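Local coordinates for heat-shock protein cognate (HSC) co-chaperone sgt12 (Aspergillus fumigatus, PDB 3SZ7) that preferentially binds tail-anchored proteins destined for the endoplasmic reticulum, directs them to the GET pathway, and binds HSC-family chaperones through its TPR domain, at residues 11-15 / 46-50; 90-96 / 123-128. All coordinates share one frame; numbering follows the deposited sequence.

Contact 1. Residues 11-15 / 46-50; sequences SDKLK and IYLSN
With CG anti to the carbonyl carbon in both residues (chi1 -57° in Tyr47, -77° in Asp12), the phenol and the carboxylate point at each other, and Ser11 joins them. The two helices are neighbours in the alpha-helical superhelix of a tetratricopeptide repeat (TPR) domain, where residues 11-15 and 46-50 fall in the first and second predicted repeats. Their local axes run nearly parallel, 20° apart and 11.4 Å from each other, a gap that the long side chain of a tyrosine can span.

The phenol oxygen both gives and receives, as a phenylalanine ring could not. Tyr47 OH donates to Asp12 OD1 at 2.5 Å, a short bond to a charged acceptor, and accepts from Ser11 OG at 2.8 Å. The carboxylate oxygen lies in the plane of the ring, at its edge, but the carboxylate stands almost perpendicular to that ring, and the hydroxyl approaches OD1 from 55° out of the carboxylate plane. Ser11 suits its place because OG also accepts from Thr8 N, so one small hydroxyl passes the chain of bonds on to the tyrosine. Leu38 of helix 27-40 also touches Tyr47.

Lys15 has methylenes to lay against the ring. Its chain crosses the tyrosine at about a right angle, bringing CB to 3.7 Å from Tyr47 CE1, and bends to turn the amino end away from 46-50. Beyond the ring, Lys15 CG lies 3.7 Å from Asn50 ND2, and Lys15 CD comes within 4.4 Å of Ile46 CG2.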
loop_
_atom_site.group_PDB
_atom_site.type_symbol
_atom_site.label_atom_id
_atom_site.label_comp_id
_atom_site.label_asym_id
_atom_site.label_seq_id
_atom_site.Cartn_x
_atom_site.Cartn_y
_atom_site.Cartn_z
ATOM N N SER A 11 13.472 -8.297 19.601
ATOM C CA SER A 11 12.591 -8.136 18.447
ATOM C C SER A 11 12.953 -6.881 17.654
ATOM O O SER A 11 12.899 -6.879 16.424
ATOM C CB SER A 11 11.109 -8.144 18.850
ATOM O OG SER A 11 10.756 -6.999 19.602
ATOM N N ASP A 12 13.344 -5.823 18.358
ATOM C CA ASP A 12 13.772 -4.593 17.697
ATOM C C ASP A 12 15.089 -4.768 16.946
ATOM O O ASP A 12 15.292 -4.155 15.898
ATOM C CB ASP A 12 13.888 -3.435 18.689
ATOM C CG ASP A 12 12.540 -2.848 19.062
ATOM O OD1 ASP A 12 11.608 -2.890 18.226
ATOM O OD2 ASP A 12 12.414 -2.333 20.193
ATOM N N LYS A 13 15.991 -5.587 17.480
ATOM C CA LYS A 13 17.227 -5.869 16.761
ATOM C C LYS A 13 16.878 -6.545 15.443
ATOM O O LYS A 13 17.381 -6.171 14.384
ATOM C CB LYS A 13 18.163 -6.763 17.581
ATOM C CG LYS A 13 19.530 -6.949 16.941
ATOM C CD LYS A 13 20.233 -8.191 17.466
ATOM C CE LYS A 13 19.477 -9.452 17.071
ATOM N NZ LYS A 13 20.212 -10.690 17.449
ATOM N N LEU A 14 16.002 -7.541 15.517
ATOM C CA LEU A 14 15.553 -8.252 14.329
ATOM C C LEU A 14 14.905 -7.303 13.324
ATOM O O LEU A 14 15.103 -7.446 12.115
ATOM C CB LEU A 14 14.589 -9.375 14.714
ATOM C CG LEU A 14 15.223 -10.518 15.510
ATOM C CD1 LEU A 14 14.156 -11.397 16.149
ATOM C CD2 LEU A 14 16.147 -11.339 14.621
ATOM N N LYS A 15 14.141 -6.332 13.819
ATOM C CA LYS A 15 13.515 -5.339 12.945
ATOM C C LYS A 15 14.577 -4.511 12.227
ATOM O O LYS A 15 14.485 -4.269 11.023
ATOM C CB LYS A 15 12.596 -4.409 13.740
ATOM C CG LYS A 15 11.972 -3.296 12.902
ATOM C CD LYS A 15 11.887 -1.994 13.672
ATOM C CE LYS A 15 13.270 -1.474 14.014
ATOM N NZ LYS A 15 13.223 -0.195 14.771
ATOM N N ILE A 46 4.195 -1.896 13.721
ATOM C CA ILE A 46 5.435 -1.456 13.089
ATOM C C ILE A 46 6.075 -2.602 12.323
ATOM O O ILE A 46 6.439 -2.447 11.160
ATOM C CB ILE A 46 6.440 -0.881 14.106
ATOM C CG1 ILE A 46 5.884 0.406 14.716
ATOM C CG2 ILE A 46 7.769 -0.603 13.426
ATOM C CD1 ILE A 46 6.796 1.029 15.751
ATOM N N TYR A 47 6.199 -3.756 12.975
ATOM C CA TYR A 47 6.783 -4.929 12.332
ATOM C C TYR A 47 5.914 -5.396 11.170
ATOM O O TYR A 47 6.427 -5.806 10.127
ATOM C CB TYR A 47 6.964 -6.074 13.328
ATOM C CG TYR A 47 7.799 -5.741 14.543
ATOM C CD1 TYR A 47 8.639 -4.633 14.559
ATOM C CD2 TYR A 47 7.749 -6.543 15.676
ATOM C CE1 TYR A 47 9.405 -4.333 15.679
ATOM C CE2 TYR A 47 8.508 -6.256 16.788
ATOM C CZ TYR A 47 9.330 -5.151 16.788
ATOM O OH TYR A 47 10.081 -4.872 17.906
ATOM N N LEU A 48 4.597 -5.338 11.349
ATOM C CA LEU A 48 3.677 -5.706 10.272
ATOM C C LEU A 48 3.821 -4.805 9.058
ATOM O O LEU A 48 3.846 -5.281 7.919
ATOM C CB LEU A 48 2.225 -5.685 10.751
ATOM C CG LEU A 48 1.776 -6.868 11.609
ATOM C CD1 LEU A 48 0.390 -6.605 12.161
ATOM C CD2 LEU A 48 1.801 -8.141 10.778
ATOM N N SER A 49 3.905 -3.500 9.293
ATOM C CA SER A 49 3.962 -2.558 8.183
ATOM C C SER A 49 5.300 -2.648 7.467
ATOM O O SER A 49 5.374 -2.454 6.256
ATOM C CB SER A 49 3.679 -1.136 8.652
ATOM O OG SER A 49 2.382 -1.065 9.223
ATOM N N ASN A 50 6.353 -2.965 8.215
ATOM C CA ASN A 50 7.644 -3.243 7.600
ATOM C C ASN A 50 7.626 -4.507 6.739
ATOM O O ASN A 50 8.138 -4.502 5.627
ATOM C CB ASN A 50 8.761 -3.305 8.647
ATOM C CG ASN A 50 9.204 -1.929 9.110
ATOM O OD1 ASN A 50 8.676 -0.909 8.663
ATOM N ND2 ASN A 50 10.171 -1.893 10.018
#

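Contact 2. Residues 90-96 / 123-128; sequences FDMADYK and TTKRKI
Phe90 and Tyr95 present apolar surface to Thr123, Thr124, Lys127 and Ile128. The methyl CG2 of Thr123 comes within 3.8 Å of Phe90 CZ, the side chains crossing at about a right angle. Tyr95 CB packs on Ile128 CG1 at 3.9 Å, a place for a branched apolar chain, while Lys127 CB lies over one face of the tyrosine ring. Tyr95 CE2 stands 3.5 Å above the centre of the Phe90 ring, whose rim is left for helix 115-133.

Polar atoms meet that rim. Thr124 OG1 is 3.4 Å from Phe90 CD2, near the ring plane; threonine suits this spot because OG1 is hydrogen-bonded to Gly120 O, one turn back in its own helix. Lys127, bent at chi2 and chi4, runs along the rim, with CE and NZ both 3.7 Å from Phe90 CZ.

These residues join the turn between helices 79-91 and 95-109, in the predicted third TPR, to the helix 115-133 that follows. A Schellman motif with Ala93 at positive phi ends the first helix, and Asp94 N-caps the next through Gly97 N.

The methyl of Thr124 presses on a backbone carbonyl: CG2, anti to the backbone N, is 3.1 Å from Tyr95 O, a close approach, with Ile128 CD1 at 3.7 Å from the same oxygen.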
loop_
_atom_site.group_PDB
_atom_site.type_symbol
_atom_site.label_atom_id
_atom_site.label_comp_id
_atom_site.label_asym_id
_atom_site.label_seq_id
_atom_site.Cartn_x
_atom_site.Cartn_y
_atom_site.Cartn_z
ATOM N N PHE A 90 -3.581 -0.639 -4.508
ATOM C CA PHE A 90 -3.360 -0.006 -5.801
ATOM C C PHE A 90 -2.710 -1.003 -6.749
ATOM O O PHE A 90 -3.111 -1.127 -7.910
ATOM C CB PHE A 90 -2.475 1.234 -5.628
ATOM C CG PHE A 90 -2.308 2.043 -6.880
ATOM C CD1 PHE A 90 -1.392 1.666 -7.851
ATOM C CD2 PHE A 90 -3.061 3.185 -7.081
ATOM C CE1 PHE A 90 -1.241 2.417 -9.001
ATOM C CE2 PHE A 90 -2.918 3.940 -8.234
ATOM C CZ PHE A 90 -2.000 3.556 -9.191
ATOM N N ASP A 91 -1.724 -1.741 -6.238
ATOM C CA ASP A 91 -0.980 -2.708 -7.042
ATOM C C ASP A 91 -1.815 -3.951 -7.365
ATOM O O ASP A 91 -1.460 -4.743 -8.243
ATOM C CB ASP A 91 0.324 -3.099 -6.339
ATOM C CG ASP A 91 1.334 -1.961 -6.310
ATOM O OD1 ASP A 91 1.230 -1.039 -7.150
ATOM O OD2 ASP A 91 2.244 -1.995 -5.452
ATOM N N MET A 92 -2.928 -4.118 -6.659
ATOM C CA MET A 92 -3.881 -5.176 -6.996
ATOM C C MET A 92 -5.013 -4.654 -7.885
ATOM O O MET A 92 -5.977 -5.370 -8.154
ATOM C CB MET A 92 -4.456 -5.819 -5.727
ATOM C CG MET A 92 -3.433 -6.575 -4.904
ATOM S SD MET A 92 -4.148 -7.494 -3.528
ATOM C CE MET A 92 -4.736 -6.165 -2.493
ATOM N N ALA A 93 -4.892 -3.409 -8.337
ATOM C CA ALA A 93 -5.942 -2.764 -9.137
ATOM C C ALA A 93 -7.268 -2.643 -8.376
ATOM O O ALA A 93 -8.344 -2.558 -8.976
ATOM C CB ALA A 93 -6.145 -3.499 -10.479
ATOM N N ASP A 94 -7.181 -2.638 -7.050
ATOM C CA ASP A 94 -8.335 -2.349 -6.206
ATOM C C ASP A 94 -8.312 -0.862 -5.887
ATOM O O ASP A 94 -7.972 -0.449 -4.775
ATOM C CB ASP A 94 -8.281 -3.178 -4.922
ATOM C CG ASP A 94 -9.373 -2.805 -3.934
ATOM O OD1 ASP A 94 -10.361 -2.145 -4.337
ATOM O OD2 ASP A 94 -9.242 -3.183 -2.755
ATOM N N TYR A 95 -8.660 -0.051 -6.876
ATOM C CA TYR A 95 -8.509 1.392 -6.738
ATOM C C TYR A 95 -9.498 2.023 -5.749
ATOM O O TYR A 95 -9.166 2.987 -5.057
ATOM C CB TYR A 95 -8.557 2.052 -8.114
ATOM C CG TYR A 95 -7.443 1.553 -9.008
ATOM C CD1 TYR A 95 -7.704 0.770 -10.124
ATOM C CD2 TYR A 95 -6.120 1.855 -8.715
ATOM C CE1 TYR A 95 -6.667 0.321 -10.934
ATOM C CE2 TYR A 95 -5.087 1.411 -9.511
ATOM C CZ TYR A 95 -5.363 0.644 -10.617
ATOM O OH TYR A 95 -4.321 0.204 -11.404
ATOM N N LYS A 96 -10.707 1.477 -5.669
ATOM C CA LYS A 96 -11.655 1.945 -4.663
ATOM C C LYS A 96 -11.103 1.722 -3.254
ATOM O O LYS A 96 -11.164 2.612 -2.400
ATOM C CB LYS A 96 -12.994 1.227 -4.809
ATOM C CG LYS A 96 -14.027 1.674 -3.787
ATOM C CD LYS A 96 -15.337 0.915 -3.950
ATOM C CE LYS A 96 -16.340 1.315 -2.879
ATOM N NZ LYS A 96 -16.651 2.770 -2.932
ATOM N N THR A 123 -3.261 10.097 -7.358
ATOM C CA THR A 123 -3.083 9.148 -8.454
ATOM C C THR A 123 -4.220 8.128 -8.517
ATOM O O THR A 123 -4.696 7.793 -9.603
ATOM C CB THR A 123 -1.725 8.433 -8.351
ATOM O OG1 THR A 123 -0.680 9.386 -8.576
ATOM C CG2 THR A 123 -1.617 7.326 -9.385
ATOM N N THR A 124 -4.660 7.648 -7.354
ATOM C CA THR A 124 -5.790 6.723 -7.289
ATOM C C THR A 124 -7.079 7.372 -7.803
ATOM O O THR A 124 -7.824 6.774 -8.586
ATOM C CB THR A 124 -6.010 6.224 -5.852
ATOM O OG1 THR A 124 -4.812 5.594 -5.385
ATOM C CG2 THR A 124 -7.158 5.214 -5.802
ATOM N N LYS A 125 -7.347 8.598 -7.370
ATOM C CA LYS A 125 -8.544 9.291 -7.836
ATOM C C LYS A 125 -8.496 9.508 -9.345
ATOM O O LYS A 125 -9.521 9.448 -10.022
ATOM C CB LYS A 125 -8.694 10.644 -7.149
ATOM C CG LYS A 125 -9.115 10.589 -5.696
ATOM C CD LYS A 125 -9.209 12.006 -5.137
ATOM C CE LYS A 125 -9.668 12.011 -3.690
ATOM N NZ LYS A 125 -9.829 13.404 -3.199
ATOM N N ARG A 126 -7.308 9.794 -9.863
ATOM C CA ARG A 126 -7.184 10.048 -11.286
ATOM C C ARG A 126 -7.486 8.774 -12.065
ATOM O O ARG A 126 -8.095 8.830 -13.136
ATOM C CB ARG A 126 -5.795 10.591 -11.627
ATOM C CG ARG A 126 -5.604 10.913 -13.097
ATOM C CD ARG A 126 -4.283 11.638 -13.342
ATOM N NE ARG A 126 -4.279 12.958 -12.719
ATOM C CZ ARG A 126 -3.501 13.309 -11.699
ATOM N NH1 ARG A 126 -2.638 12.441 -11.186
ATOM N NH2 ARG A 126 -3.578 14.538 -11.202
ATOM N N LYS A 127 -7.056 7.636 -11.526
ATOM C CA LYS A 127 -7.308 6.337 -12.161
ATOM C C LYS A 127 -8.799 6.033 -12.167
ATOM O O LYS A 127 -9.336 5.515 -13.144
ATOM C CB LYS A 127 -6.570 5.213 -11.425
ATOM C CG LYS A 127 -5.062 5.406 -11.338
ATOM C CD LYS A 127 -4.328 4.826 -12.533
ATOM C CE LYS A 127 -2.836 5.153 -12.453
ATOM N NZ LYS A 127 -1.961 4.011 -12.852
ATOM N N ILE A 128 -9.465 6.350 -11.065
ATOM C CA ILE A 128 -10.900 6.131 -10.965
ATOM C C ILE A 128 -11.644 7.060 -11.923
ATOM O O ILE A 128 -12.589 6.647 -12.585
ATOM C CB ILE A 128 -11.399 6.304 -9.523
ATOM C CG1 ILE A 128 -10.815 5.193 -8.640
ATOM C CG2 ILE A 128 -12.913 6.277 -9.482
ATOM C CD1 ILE A 128 -11.021 5.417 -7.149
#

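Overall arrangement
From the N terminus, helix 9-23 enters contact 1 near its start; the chain then turns through helix 27-40 and returns along helix 45-57, closing a loop of 30 residues. Helix 61-74 follows before contact 2 opens at the junction of helices 79-91 and 95-109, and it closes on helix 115-133 after 26 more residues. The two loops lie in series, neither nesting nor crossing, with centres about 28 Å apart and nearest atoms about 12 Å apart. Contact 1 ties together the first two predicted repeats, whereas contact 2 joins the third to the last long helix, so contact 1 involves the first helix of the array and contact 2 the last.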